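Local coordinates for protein O-methyltransferase (Bacillus halodurans, PDB 2GPY) that is a putative O-methyltransferase that probably transfers a methyl group from S-adenosylmethionine to a hydroxyl of a substrate not yet identified, at residues Pro55-Glu60 against Glu78-Ser83. Numbering follows the deposited sequence.
Sequences PARILE and EATIVS
The carbonyl oxygen of A56 accepts the backbone N-H of T80 at 2.8 Å (N to O). The donor is tilted 31° from the carbonyl plane. A79 CA also approaches this oxygen, at 3.2 Å, as a CA-H...O contact. Strands 57-60 and 80-83 are neighbouring parallel strands of the Rossmann-like methyltransferase sheet. Helix 67-75 joins them in a beta-alpha-beta crossover. The bonding then zigzags: I58 N gives to T80 O, V82 N to I58 O, and E60 N to V82 O. The strand axes are inclined at 17°.

I58, I81, E60 and S83 share one face of the sheet. Helix 67-75 packs on it through M72, which touches both I81 and E60. I58 CB meets I81 CG1 at 4.3 Å. On the opposite face L59 and V82 touch. L59 CG is anti to the backbone N (chi1 172°), and CD1 reaches V82 CG1 at 3.9 Å. R57 and T80 lie side by side on that same face. The polar end of R57 is held just before strand 127-133: NE bonds to L126 O and NH2 to P125 O. F127 of that strand adds a cation-pi contact. T80 OG1 lies oblique to the guanidinium, 3.7 Å from R57 NH1, a proximity and not a hydrogen bond. Before the strands begin, A79 CB points toward segment 55-60 and rests 3.5 Å from P55 O.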
# COMPACT_ATOMS: atom_id res chain seq x y z
N PRO B 55 4.88 -3.23 -9.11
CA PRO B 55 5.57 -4.53 -9.22
C PRO B 55 5.82 -4.88 -10.69
O PRO B 55 5.05 -4.46 -11.54
CB PRO B 55 4.59 -5.49 -8.58
CG PRO B 55 3.22 -4.88 -8.81
CD PRO B 55 3.45 -3.39 -8.74
N ALA B 56 6.91 -5.60 -10.97
CA ALA B 56 7.19 -6.08 -12.32
C ALA B 56 6.67 -7.50 -12.58
O ALA B 56 6.43 -7.86 -13.73
CB ALA B 56 8.70 -6.01 -12.61
N ARG B 57 6.57 -8.31 -11.53
CA ARG B 57 6.28 -9.75 -11.69
C ARG B 57 5.28 -10.15 -10.61
O ARG B 57 5.54 -9.95 -9.41
CB ARG B 57 7.56 -10.58 -11.53
CG ARG B 57 8.61 -10.39 -12.66
CD ARG B 57 9.85 -11.24 -12.41
NE ARG B 57 9.53 -12.65 -12.15
CZ ARG B 57 9.01 -13.50 -13.03
NH1 ARG B 57 8.72 -13.12 -14.28
NH2 ARG B 57 8.77 -14.75 -12.66
N ILE B 58 4.13 -10.69 -11.02
CA ILE B 58 3.04 -11.06 -10.10
C ILE B 58 2.72 -12.53 -10.31
O ILE B 58 2.61 -13.01 -11.46
CB ILE B 58 1.78 -10.22 -10.38
CG1 ILE B 58 2.11 -8.72 -10.20
CG2 ILE B 58 0.57 -10.68 -9.48
CD1 ILE B 58 1.06 -7.76 -10.85
N LEU B 59 2.59 -13.27 -9.21
CA LEU B 59 2.12 -14.65 -9.25
C LEU B 59 0.74 -14.74 -8.56
O LEU B 59 0.55 -14.24 -7.44
CB LEU B 59 3.12 -15.57 -8.54
CG LEU B 59 2.64 -17.02 -8.36
CD1 LEU B 59 2.40 -17.72 -9.71
CD2 LEU B 59 3.63 -17.78 -7.51
N GLU B 60 -0.21 -15.35 -9.24
CA GLU B 60 -1.55 -15.51 -8.70
C GLU B 60 -1.92 -16.97 -8.62
O GLU B 60 -1.71 -17.71 -9.58
CB GLU B 60 -2.57 -14.78 -9.59
CG GLU B 60 -4.02 -15.21 -9.39
CD GLU B 60 -4.94 -14.44 -10.32
OE1 GLU B 60 -4.93 -14.72 -11.54
OE2 GLU B 60 -5.60 -13.51 -9.81
N GLU B 78 3.54 -2.65 -17.78
CA GLU B 78 4.91 -3.16 -17.77
C GLU B 78 5.11 -4.52 -17.09
O GLU B 78 6.15 -5.18 -17.30
CB GLU B 78 5.83 -2.13 -17.10
CG GLU B 78 5.91 -0.82 -17.85
CD GLU B 78 6.51 -1.01 -19.22
OE1 GLU B 78 5.76 -1.29 -20.19
OE2 GLU B 78 7.76 -0.87 -19.34
N ALA B 79 4.14 -4.95 -16.30
CA ALA B 79 4.31 -6.11 -15.44
C ALA B 79 3.96 -7.39 -16.18
O ALA B 79 3.26 -7.37 -17.18
CB ALA B 79 3.43 -5.99 -14.18
N THR B 80 4.47 -8.49 -15.68
CA THR B 80 4.07 -9.81 -16.18
C THR B 80 3.40 -10.54 -15.05
O THR B 80 3.74 -10.34 -13.86
CB THR B 80 5.23 -10.63 -16.77
OG1 THR B 80 6.17 -10.96 -15.75
CG2 THR B 80 5.94 -9.87 -17.86
N ILE B 81 2.43 -11.36 -15.42
CA ILE B 81 1.65 -12.10 -14.48
C ILE B 81 1.78 -13.59 -14.85
O ILE B 81 1.79 -13.97 -16.04
CB ILE B 81 0.19 -11.65 -14.56
CG1 ILE B 81 0.14 -10.11 -14.31
CG2 ILE B 81 -0.66 -12.41 -13.54
CD1 ILE B 81 -1.20 -9.55 -14.19
N VAL B 82 1.94 -14.41 -13.83
CA VAL B 82 1.86 -15.85 -13.98
C VAL B 82 0.65 -16.24 -13.12
O VAL B 82 0.55 -15.78 -11.99
CB VAL B 82 3.12 -16.56 -13.47
CG1 VAL B 82 2.95 -18.10 -13.56
CG2 VAL B 82 4.34 -16.12 -14.29
N SER B 83 -0.26 -17.05 -13.64
CA SER B 83 -1.44 -17.44 -12.83
C SER B 83 -1.78 -18.93 -12.98
O SER B 83 -1.64 -19.48 -14.07
CB SER B 83 -2.63 -16.58 -13.24
OG SER B 83 -3.78 -16.79 -12.40